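Local coordinates for beta-hydroxyacid dehydrogenase, 3-hydroxyisobutyrate dehydrogenase (Saccharomonospora xinjiangensis XJ-54, PDB 6GRL), which probably binds NADP and acts as an S-selective imine reductase of the beta-hydroxyacid dehydrogenase type, an oxidoreductase also linked to reductive amination, at residues I198-T203 against A216-V221. Numbering follows the deposited sequence.
Sequences IGFLHT and AFAERV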
loop_
_atom_site.group_PDB
_atom_site.type_symbol
_atom_site.label_atom_id
_atom_site.label_comp_id
_atom_site.label_asym_id
_atom_site.label_seq_id
_atom_site.Cartn_x
_atom_site.Cartn_y
_atom_site.Cartn_z
ATOM N N ILE A 198 -12.757 -9.262 -7.387
ATOM C CA ILE A 198 -13.293 -10.611 -7.544
ATOM C C ILE A 198 -14.811 -10.601 -7.405
ATOM O O ILE A 198 -15.517 -11.339 -8.103
ATOM C CB ILE A 198 -12.624 -11.590 -6.559
ATOM C CG1 ILE A 198 -13.012 -13.033 -6.896
ATOM C CG2 ILE A 198 -12.989 -11.272 -5.115
ATOM C CD1 ILE A 198 -12.615 -13.468 -8.293
ATOM N N GLY A 199 -15.346 -9.756 -6.518
ATOM C CA GLY A 199 -16.785 -9.567 -6.480
ATOM C C GLY A 199 -17.316 -8.984 -7.772
ATOM O O GLY A 199 -18.423 -9.318 -8.202
ATOM N N PHE A 200 -16.527 -8.122 -8.415
ATOM C CA PHE A 200 -16.902 -7.567 -9.711
ATOM C C PHE A 200 -17.015 -8.663 -10.765
ATOM O O PHE A 200 -17.985 -8.708 -11.530
ATOM C CB PHE A 200 -15.877 -6.506 -10.119
ATOM C CG PHE A 200 -15.972 -6.072 -11.553
ATOM C CD1 PHE A 200 -17.076 -5.371 -12.009
ATOM C CD2 PHE A 200 -14.941 -6.342 -12.438
ATOM C CE1 PHE A 200 -17.158 -4.962 -13.328
ATOM C CE2 PHE A 200 -15.017 -5.936 -13.757
ATOM C CZ PHE A 200 -16.126 -5.245 -14.202
ATOM N N LEU A 201 -16.033 -9.571 -10.809
ATOM C CA LEU A 201 -16.069 -10.648 -11.793
ATOM C C LEU A 201 -17.270 -11.560 -11.574
ATOM O O LEU A 201 -17.959 -11.931 -12.532
ATOM C CB LEU A 201 -14.773 -11.456 -11.742
ATOM C CG LEU A 201 -13.505 -10.771 -12.254
ATOM C CD1 LEU A 201 -12.388 -11.792 -12.418
ATOM C CD2 LEU A 201 -13.768 -10.038 -13.561
ATOM N N HIS A 202 -17.536 -11.938 -10.321
ATOM C CA HIS A 202 -18.694 -12.782 -10.042
ATOM C C HIS A 202 -19.998 -12.083 -10.402
ATOM O O HIS A 202 -20.947 -12.736 -10.852
ATOM C CB HIS A 202 -18.700 -13.201 -8.571
ATOM C CG HIS A 202 -17.567 -14.106 -8.198
ATOM N ND1 HIS A 202 -17.222 -15.214 -8.943
ATOM C CD2 HIS A 202 -16.704 -14.072 -7.154
ATOM C CE1 HIS A 202 -16.192 -15.820 -8.377
ATOM N NE2 HIS A 202 -15.860 -15.146 -7.290
ATOM N N THR A 203 -20.064 -10.762 -10.218
ATOM C CA THR A 203 -21.250 -10.019 -10.633
ATOM C C THR A 203 -21.420 -10.062 -12.147
ATOM O O THR A 203 -22.544 -10.179 -12.651
ATOM C CB THR A 203 -21.160 -8.574 -10.140
ATOM O OG1 THR A 203 -20.940 -8.566 -8.724
ATOM C CG2 THR A 203 -22.445 -7.819 -10.449
ATOM N N ALA A 216 -20.893 -3.086 -21.291
ATOM C CA ALA A 216 -21.736 -1.958 -20.909
ATOM C C ALA A 216 -22.125 -2.032 -19.439
ATOM O O ALA A 216 -22.189 -1.003 -18.755
ATOM C CB ALA A 216 -22.980 -1.907 -21.795
ATOM N N PHE A 217 -22.384 -3.241 -18.933
ATOM C CA PHE A 217 -22.743 -3.390 -17.526
ATOM C C PHE A 217 -21.581 -3.009 -16.617
ATOM O O PHE A 217 -21.791 -2.439 -15.540
ATOM C CB PHE A 217 -23.195 -4.822 -17.246
ATOM C CG PHE A 217 -23.463 -5.099 -15.793
ATOM C CD1 PHE A 217 -24.616 -4.627 -15.186
ATOM C CD2 PHE A 217 -22.563 -5.830 -15.035
ATOM C CE1 PHE A 217 -24.865 -4.878 -13.851
ATOM C CE2 PHE A 217 -22.808 -6.087 -13.700
ATOM C CZ PHE A 217 -23.959 -5.608 -13.106
ATOM N N ALA A 218 -20.350 -3.318 -17.034
ATOM C CA ALA A 218 -19.186 -2.957 -16.231
ATOM C C ALA A 218 -19.072 -1.446 -16.076
ATOM O O ALA A 218 -18.700 -0.951 -15.005
ATOM C CB ALA A 218 -17.915 -3.529 -16.861
ATOM N N GLU A 219 -19.393 -0.695 -17.133
ATOM C CA GLU A 219 -19.371 0.759 -17.031
ATOM C C GLU A 219 -20.460 1.270 -16.096
ATOM O O GLU A 219 -20.265 2.281 -15.413
ATOM C CB GLU A 219 -19.517 1.387 -18.416
ATOM C CG GLU A 219 -19.172 2.865 -18.462
ATOM C CD GLU A 219 -19.045 3.391 -19.877
ATOM O OE1 GLU A 219 -19.308 2.622 -20.825
ATOM O OE2 GLU A 219 -18.678 4.574 -20.040
ATOM N N ARG A 220 -21.607 0.589 -16.050
ATOM C CA ARG A 220 -22.646 0.971 -15.100
ATOM C C ARG A 220 -22.243 0.629 -13.671
ATOM O O ARG A 220 -22.588 1.365 -12.739
ATOM C CB ARG A 220 -23.969 0.297 -15.469
ATOM C CG ARG A 220 -24.540 0.769 -16.799
ATOM C CD ARG A 220 -26.002 0.382 -16.965
ATOM N NE ARG A 220 -26.193 -1.064 -16.991
ATOM C CZ ARG A 220 -26.029 -1.823 -18.068
ATOM N NH1 ARG A 220 -26.230 -3.133 -17.995
ATOM N NH2 ARG A 220 -25.662 -1.278 -19.219
ATOM N N VAL A 221 -21.513 -0.473 -13.481
ATOM C CA VAL A 221 -20.967 -0.790 -12.163
ATOM C C VAL A 221 -19.992 0.293 -11.720
ATOM O O VAL A 221 -19.959 0.678 -10.545
ATOM C CB VAL A 221 -20.301 -2.178 -12.180
ATOM C CG1 VAL A 221 -19.534 -2.424 -10.888
ATOM C CG2 VAL A 221 -21.344 -3.256 -12.391
#
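A helical hairpin in the reductive aminase-like C-terminal domain brings Phe200 and Thr203 of the long helix 181-209 against Phe217, Ala218 and Val221 of helix 214-225, which folds back after a short loop. The segments run 137° apart in direction and their axes come no closer than 11.3 Å, so the contact is made mainly by side chains, near the protein surface. Phe200 swings its ring out with CG anti to the backbone N (chi1 167°) and turns its edge to Ala218: CZ lies 3.6 Å from Ala218 CB, which sits close to the ring plane. On the same ring, CD1 meets Val221 CG1 at 4.0 Å, the methyl coming in at a slant. A turn further along, the methyl of Thr203 comes up to the rim of Phe217, its CG2 3.7 Å from CE2, again near the plane of the ring. One face of the Phe217 ring receives Val221 CG2 from its own helix, while Leu204 and Val207 of helix 181-209 add to its surroundings. A glycine in place of Thr203, with neither methyl nor hydroxyl, would probably leave a gap beside the Phe217 edge and Gly199 O held less firmly. That carbonyl is gripped twice, by Thr203 N at 3.0 Å and, from the opposite face of its plane, by Thr203 OG1 at 2.7 Å, with the hydroxyl oxygen tilted 31° from that plane.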